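Local coordinates for protein inorganic pyrophosphatase (PDB 5TEA) that probably hydrolyses inorganic pyrophosphate to two phosphate ions with magnesium as cofactor, working as a homohexamer, at residues T85-A90 and D122-N127; A97-V102 and G165-A170. One frame throughout, in Å; residues are numbered along the deposited sequence.

Contact 1: residues T85-A90 and D122-N127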
ATOM      1  N   THR B  85      12.010  -5.570  11.265  1.00 20.60           N
ATOM      2  CA  THR B  85      11.927  -4.130  11.074  1.00 22.23           C
ATOM      3  C   THR B  85      10.470  -3.713  11.205  1.00 23.29           C
ATOM      4  O   THR B  85       9.559  -4.533  11.086  1.00 18.22           O
ATOM      5  CB  THR B  85      12.429  -3.669   9.684  1.00 19.59           C
ATOM      6  OG1 THR B  85      11.637  -4.289   8.664  1.00 21.06           O
ATOM      7  CG2 THR B  85      13.908  -4.000   9.456  1.00 17.47           C
ATOM      8  N   GLU B  86      10.252  -2.413  11.397  1.00 20.83           N
ATOM      9  CA  GLU B  86       8.881  -1.902  11.417  1.00 24.03           C
ATOM     10  C   GLU B  86       8.269  -1.890  10.016  1.00 23.86           C
ATOM     11  O   GLU B  86       7.086  -2.217   9.847  1.00 28.06           O
ATOM     12  CB  GLU B  86       8.849  -0.499  12.040  1.00 25.24           C
ATOM     13  CG  GLU B  86       8.880  -0.474  13.579  1.00 40.14           C
ATOM     14  CD  GLU B  86      10.290  -0.421  14.202  1.00 44.28           C
ATOM     15  OE1 GLU B  86      11.176   0.328  13.705  1.00 42.70           O
ATOM     16  OE2 GLU B  86      10.502  -1.130  15.217  1.00 39.14           O
ATOM     17  N   GLN B  87       9.048  -1.513   9.001  1.00 19.38           N
ATOM     18  CA  GLN B  87       8.580  -1.481   7.631  0.55 25.86           C
ATOM     19  C   GLN B  87       9.381  -2.456   6.767  1.00 24.03           C
ATOM     20  O   GLN B  87      10.595  -2.597   6.955  1.00 18.71           O
ATOM     21  CB  GLN B  87       8.680  -0.048   7.070  0.55 28.57           C
ATOM     22  CG  GLN B  87       7.727   0.958   7.757  0.55 29.84           C
ATOM     23  CD  GLN B  87       8.318   1.650   8.990  0.55 32.71           C
ATOM     24  OE1 GLN B  87       9.539   1.753   9.145  0.55 28.54           O
ATOM     25  NE2 GLN B  87       7.443   2.145   9.866  0.55 34.21           N
ATOM     26  N   PRO B  88       8.739  -3.148   5.825  1.00 21.05           N
ATOM     27  CA  PRO B  88       9.454  -4.189   5.061  1.00 15.87           C
ATOM     28  C   PRO B  88      10.664  -3.659   4.297  1.00 20.00           C
ATOM     29  O   PRO B  88      10.671  -2.533   3.786  1.00 20.13           O
ATOM     30  CB  PRO B  88       8.381  -4.728   4.098  1.00 22.17           C
ATOM     31  CG  PRO B  88       7.083  -4.399   4.744  1.00 26.43           C
ATOM     32  CD  PRO B  88       7.302  -3.107   5.497  1.00 25.93           C
ATOM     33  N   LEU B  89      11.696  -4.496   4.230  1.00 16.95           N
ATOM     34  CA  LEU B  89      12.888  -4.234   3.439  1.00 21.90           C
ATOM     35  C   LEU B  89      12.788  -4.888   2.063  1.00 20.97           C
ATOM     36  O   LEU B  89      12.277  -6.001   1.931  1.00 21.12           O
ATOM     37  CB  LEU B  89      14.111  -4.759   4.202  1.00 24.85           C
ATOM     38  CG  LEU B  89      15.489  -4.222   3.855  1.00 36.12           C
ATOM     39  CD1 LEU B  89      15.499  -2.708   3.960  1.00 36.07           C
ATOM     40  CD2 LEU B  89      16.559  -4.854   4.762  1.00 28.30           C
ATOM     41  N   ALA B  90      13.286  -4.198   1.033  1.00 23.36           N
ATOM     42  CA  ALA B  90      13.235  -4.739  -0.325  1.00 22.82           C
ATOM     43  C   ALA B  90      14.243  -5.869  -0.548  1.00 20.67           C
ATOM     44  O   ALA B  90      15.319  -5.913   0.060  1.00 17.94           O
ATOM     45  CB  ALA B  90      13.491  -3.633  -1.351  1.00 29.25           C
ATOM     46  N   ASP B 122      19.414   1.505  13.922  1.00 15.38           N
ATOM     47  CA  ASP B 122      17.972   1.731  13.769  1.00 20.09           C
ATOM     48  C   ASP B 122      17.602   3.011  14.514  1.00 22.66           C
ATOM     49  O   ASP B 122      17.415   2.993  15.735  1.00 22.01           O
ATOM     50  CB  ASP B 122      17.169   0.538  14.299  1.00 19.20           C
ATOM     51  CG  ASP B 122      15.664   0.674  14.024  1.00 26.94           C
ATOM     52  OD1 ASP B 122      15.162   1.804  13.862  1.00 20.75           O
ATOM     53  OD2 ASP B 122      14.978  -0.351  13.953  1.00 28.43           O
ATOM     54  N   ARG B 123      17.473   4.116  13.779  1.00 18.33           N
ATOM     55  CA  ARG B 123      17.128   5.386  14.401  1.00 23.97           C
ATOM     56  C   ARG B 123      15.631   5.635  14.410  1.00 20.06           C
ATOM     57  O   ARG B 123      15.201   6.736  14.772  1.00 24.93           O
ATOM     58  CB  ARG B 123      17.879   6.529  13.706  1.00 23.44           C
ATOM     59  CG  ARG B 123      19.390   6.281  13.771  1.00 20.35           C
ATOM     60  CD  ARG B 123      20.248   7.428  13.305  1.00 26.82           C
ATOM     61  NE  ARG B 123      21.608   6.939  13.070  1.00 24.65           N
ATOM     62  CZ  ARG B 123      22.620   7.687  12.642  1.00 27.49           C
ATOM     63  NH1 ARG B 123      22.447   8.982  12.400  1.00 26.94           N
ATOM     64  NH2 ARG B 123      23.811   7.130  12.445  1.00 27.83           N
ATOM     65  N   ASN B 124      14.830   4.640  14.020  1.00 19.13           N
ATOM     66  CA  ASN B 124      13.388   4.762  14.195  1.00 18.30           C
ATOM     67  C   ASN B 124      12.948   4.308  15.585  1.00 25.79           C
ATOM     68  O   ASN B 124      12.128   4.973  16.225  1.00 20.95           O
ATOM     69  CB  ASN B 124      12.647   3.950  13.131  1.00 22.65           C
ATOM     70  CG  ASN B 124      11.138   4.112  13.222  1.00 27.60           C
ATOM     71  OD1 ASN B 124      10.614   5.229  13.207  1.00 24.67           O
ATOM     72  ND2 ASN B 124      10.430   2.993  13.326  1.00 29.44           N
ATOM     73  N   ASN B 125      13.454   3.177  16.068  1.00 26.62           N
ATOM     74  CA  ASN B 125      13.173   2.780  17.440  1.00 29.81           C
ATOM     75  C   ASN B 125      14.342   3.052  18.380  1.00 26.36           C
ATOM     76  O   ASN B 125      14.253   2.734  19.568  1.00 24.82           O
ATOM     77  CB  ASN B 125      12.749   1.304  17.505  1.00 22.14           C
ATOM     78  CG  ASN B 125      13.849   0.328  17.080  1.00 23.82           C
ATOM     79  OD1 ASN B 125      15.034   0.591  17.231  1.00 23.33           O
ATOM     80  ND2 ASN B 125      13.442  -0.800  16.528  1.00 29.98           N
ATOM     81  N   GLY B 126      15.415   3.660  17.889  1.00 23.30           N
ATOM     82  CA  GLY B 126      16.523   3.982  18.772  1.00 22.99           C
ATOM     83  C   GLY B 126      17.284   2.771  19.268  1.00 20.01           C
ATOM     84  O   GLY B 126      17.731   2.756  20.420  1.00 19.24           O
ATOM     85  N   ASN B 127      17.456   1.757  18.414  1.00 16.83           N
ATOM     86  CA  ASN B 127      18.136   0.515  18.778  1.00 17.01           C
ATOM     87  C   ASN B 127      17.507  -0.112  20.021  1.00 16.80           C
ATOM     88  O   ASN B 127      18.193  -0.524  20.957  1.00 17.00           O
ATOM     89  CB  ASN B 127      19.632   0.762  18.969  1.00 22.34           C
ATOM     90  CG  ASN B 127      20.256   1.385  17.738  1.00 25.76           C
ATOM     91  OD1 ASN B 127      20.137   0.839  16.643  1.00 20.89           O
ATOM     92  ND2 ASN B 127      20.885   2.546  17.900  1.00 30.72           N
TER
HETATM   93  O   HOH W   1      12.594  -0.611  11.459  1.00 22.96           O
HETATM   94  O   HOH W   2       7.749   2.445  12.467  1.00 40.38           O
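Glu86 faces Asn124 where two loops without regular structure approach, their backbones no nearer than 8.5 Å between the CA atoms of these two residues. Side chains and water bridge the gap. The carboxylate of Glu86 is gripped by two amides, one on each oxygen. Asn124 ND2 donates to Glu86 OE1 at 2.8 Å. It comes from above the carboxylate plane, while OE1 lies in the plane of the Asn124 amide. Asn125 ND2 donates to the syn lone pair of Glu86 OE2 at 3.2 Å, with the two planes turned 77° apart. The Glu86 chain bends at chi2 (90°), and its carboxylate meets both amides. Asp122 OD2 is 3.9 Å from Glu86 OE1, a like-charge approach that the amide donors probably ease. One water accepts from Glu86 N and donates to Glu86 OE1 and, weakly, to Asp122 OD2. A second accepts from both Gln87 NE2 and Asn124 ND2. Asp122 OD1 takes the backbone N of Asn124, as an Asx turn, and that of Asn125. These bonds, with Asp122 N to Asn127 OD1, tie the 122-127 loop to itself. Asn125 OD1 accepts from Ala128 N. Asn124 OD1 accepts from Ala57 N of a second subunit and Gln142 NE2 of a third. The contact thus sits at a subunit junction, joining the loop after strand 80-83 to the loop between strand 110-119 and helix 137-149.

Contact 2: residues A97-V102 and G165-A170. Unlike the reference sequence in segment 165-170: Gly166 (reference Asp).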
ATOM      1  N   ALA B  97      23.839  -5.898  10.548  1.00 14.44           N
ATOM      2  CA  ALA B  97      22.720  -6.232  11.415  1.00 16.10           C
ATOM      3  C   ALA B  97      23.225  -6.752  12.750  1.00 17.16           C
ATOM      4  O   ALA B  97      24.236  -7.455  12.809  1.00 19.06           O
ATOM      5  CB  ALA B  97      21.809  -7.279  10.764  1.00 16.69           C
ATOM      6  N   ARG B  98      22.502  -6.430  13.815  1.00 14.87           N
ATOM      7  CA  ARG B  98      22.850  -6.945  15.135  1.00 22.30           C
ATOM      8  C   ARG B  98      22.180  -8.297  15.335  1.00 20.95           C
ATOM      9  O   ARG B  98      20.983  -8.441  15.070  1.00 16.08           O
ATOM     10  CB  ARG B  98      22.428  -5.970  16.239  1.00 19.98           C
ATOM     11  CG  ARG B  98      22.402  -6.592  17.637  1.00 18.77           C
ATOM     12  CD  ARG B  98      21.987  -5.587  18.712  1.00 30.19           C
ATOM     13  NE  ARG B  98      23.058  -4.645  19.021  1.00 33.45           N
ATOM     14  CZ  ARG B  98      24.050  -4.873  19.880  1.00 33.78           C
ATOM     15  NH1 ARG B  98      24.130  -6.020  20.545  1.00 30.57           N
ATOM     16  NH2 ARG B  98      24.969  -3.941  20.078  1.00 42.23           N
ATOM     17  N   VAL B  99      22.959  -9.280  15.792  1.00 16.54           N
ATOM     18  CA  VAL B  99      22.457 -10.607  16.160  1.00 17.36           C
ATOM     19  C   VAL B  99      21.794 -10.509  17.533  1.00 16.93           C
ATOM     20  O   VAL B  99      22.453 -10.145  18.514  1.00 18.05           O
ATOM     21  CB  VAL B  99      23.605 -11.626  16.201  1.00 14.57           C
ATOM     22  CG1 VAL B  99      23.112 -12.999  16.711  1.00 14.82           C
ATOM     23  CG2 VAL B  99      24.295 -11.742  14.857  1.00 17.90           C
ATOM     24  N   ILE B 100      20.507 -10.847  17.627  1.00 13.97           N
ATOM     25  CA  ILE B 100      19.828 -10.806  18.921  1.00 16.49           C
ATOM     26  C   ILE B 100      19.348 -12.166  19.411  1.00 18.67           C
ATOM     27  O   ILE B 100      18.900 -12.255  20.569  1.00 16.69           O
ATOM     28  CB  ILE B 100      18.655  -9.793  18.955  1.00 16.06           C
ATOM     29  CG1 ILE B 100      17.491 -10.246  18.063  1.00 19.12           C
ATOM     30  CG2 ILE B 100      19.138  -8.359  18.649  1.00 18.35           C
ATOM     31  CD1 ILE B 100      16.216  -9.434  18.277  1.00 22.38           C
ATOM     32  N   GLY B 101      19.450 -13.227  18.614  1.00 16.94           N
ATOM     33  CA  GLY B 101      19.014 -14.538  19.053  1.00 21.68           C
ATOM     34  C   GLY B 101      19.036 -15.527  17.900  1.00 18.48           C
ATOM     35  O   GLY B 101      19.497 -15.212  16.796  1.00 17.70           O
ATOM     36  N   VAL B 102      18.548 -16.735  18.175  1.00 16.23           N
ATOM     37  CA  VAL B 102      18.440 -17.766  17.139  1.00 15.37           C
ATOM     38  C   VAL B 102      17.166 -18.561  17.346  1.00 18.56           C
ATOM     39  O   VAL B 102      16.806 -18.906  18.477  1.00 20.87           O
ATOM     40  CB  VAL B 102      19.684 -18.682  17.093  1.00 16.14           C
ATOM     41  CG1 VAL B 102      20.005 -19.306  18.475  1.00 18.08           C
ATOM     42  CG2 VAL B 102      19.556 -19.733  15.987  1.00 17.68           C
ATOM     43  N   GLY B 165      17.088 -19.331  21.167  1.00 19.35           N
ATOM     44  CA  GLY B 165      18.393 -19.204  21.797  1.00 19.54           C
ATOM     45  C   GLY B 165      18.833 -17.755  21.832  1.00 21.09           C
ATOM     46  O   GLY B 165      18.345 -16.943  21.039  1.00 18.60           O
ATOM     47  N   GLY B 166      19.752 -17.413  22.735  1.00 20.68           N
ATOM     48  CA  GLY B 166      20.232 -16.053  22.835  1.00 23.41           C
ATOM     49  C   GLY B 166      21.336 -15.783  21.828  1.00 23.20           C
ATOM     50  O   GLY B 166      21.672 -16.618  20.987  1.00 20.57           O
ATOM     51  N   ALA B 167      21.919 -14.585  21.930  1.00 19.34           N
ATOM     52  CA  ALA B 167      22.890 -14.161  20.927  1.00 18.03           C
ATOM     53  C   ALA B 167      24.167 -14.991  20.982  1.00 19.51           C
ATOM     54  O   ALA B 167      24.811 -15.199  19.943  1.00 20.49           O
ATOM     55  CB  ALA B 167      23.222 -12.676  21.087  1.00 25.38           C
ATOM     56  N   GLU B 168      24.547 -15.475  22.166  1.00 22.78           N
ATOM     57  CA  GLU B 168      25.768 -16.272  22.241  1.00 21.46           C
ATOM     58  C   GLU B 168      25.577 -17.627  21.568  1.00 24.87           C
ATOM     59  O   GLU B 168      26.452 -18.075  20.817  1.00 24.43           O
ATOM     60  CB  GLU B 168      26.225 -16.415  23.689  1.00 28.86           C
ATOM     61  CG  GLU B 168      26.847 -15.119  24.267  1.00 37.79           C
ATOM     62  CD  GLU B 168      27.900 -14.480  23.339  1.00 41.55           C
ATOM     63  OE1 GLU B 168      27.711 -13.311  22.932  1.00 41.44           O
ATOM     64  OE2 GLU B 168      28.914 -15.148  23.017  1.00 39.37           O
ATOM     65  N   GLU B 169      24.428 -18.282  21.789  1.00 25.06           N
ATOM     66  CA  GLU B 169      24.132 -19.495  21.027  1.00 27.15           C
ATOM     67  C   GLU B 169      24.047 -19.198  19.531  1.00 24.88           C
ATOM     68  O   GLU B 169      24.505 -20.002  18.706  1.00 23.71           O
ATOM     69  CB  GLU B 169      22.834 -20.161  21.511  1.00 26.23           C
ATOM     70  CG  GLU B 169      22.567 -21.510  20.795  1.00 30.22           C
ATOM     71  CD  GLU B 169      21.323 -22.268  21.273  1.00 33.15           C
ATOM     72  OE1 GLU B 169      21.127 -23.427  20.835  1.00 32.93           O
ATOM     73  OE2 GLU B 169      20.544 -21.729  22.083  1.00 33.19           O
ATOM     74  N   ALA B 170      23.450 -18.058  19.157  1.00 22.25           N
ATOM     75  CA  ALA B 170      23.381 -17.691  17.740  1.00 20.17           C
ATOM     76  C   ALA B 170      24.774 -17.531  17.140  1.00 23.42           C
ATOM     77  O   ALA B 170      25.022 -17.962  16.011  1.00 19.73           O
ATOM     78  CB  ALA B 170      22.574 -16.405  17.562  1.00 19.07           C
TER
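Val102 and Gly165 form an antiparallel, hydrogen-bonded pair, with CA atoms 4.9 Å apart, where strand 159-165 ends against strand 94-107. The chain then turns at once into helix 167-183, whose first turn packs against the strand. The sheet is the curled, OB-like beta barrel of family I soluble pyrophosphatases, and the C-terminal helix packs on it. Two backbone bonds close the pair. Gly165 N donates to Val102 O at 2.7 Å and almost straight (178°). Val102 N returns a bond to Gly165 O, coming from above the carbonyl plane. Gly166, which differs from the reference sequence, takes the N-cap position, and its carbonyl accepts from Ala170 N in the first helical turn.

Ala170 is the centre of the apolar contact. Its CB points at the strand and meets Val99 CG1 at 3.6 Å and Val102 CB at 3.7 Å. With CG1 anti to the backbone N (chi1 175°), Val99 puts that methyl against Ala170 CB. Ala167 CB lies 3.7 Å from Val99 O. Val102 CG1 lies between its backbone N and carbonyl carbon (chi1 54°) and reaches Gly165 CA and Ala170 N. Glu169 CG brushes the same methyl. The backbones are close here too: Gly101 CA lies 3.2 Å from Gly165 O. On strand 94-107, Ile100 and Gly101 both face Val116 in a classic beta bulge. Val99 and Val102 also touch Ile115 of strand 110-119, so they join the helix start to the sheet. The side chain of Val102 is about 11 Å from the bound calcium ion. Gly101, within the bulge, puts its O 3.4 Å from Ala170 CB.

In the fold
The centres of contact 1 and contact 2 are 18 Å apart, and their nearest atoms are about 6 Å apart without touching. Along the chain the segments alternate: 85-90, 97-102, 122-127, 165-170. Strand 94-107 follows the first loop and carries segment 97-102. Strand 110-119, its antiparallel partner, leads into the 122-127 loop. The two contacts are therefore tied through one mixed sheet. Contact 1 lies in the loops that leave strands 80-83 and 110-119, near two other subunits of the hexamer. Contact 2 is buried within one chain and ties the start of the C-terminal helix to the sheet. Contact 1 adjoins subunit interfaces; no other chain touches contact 2.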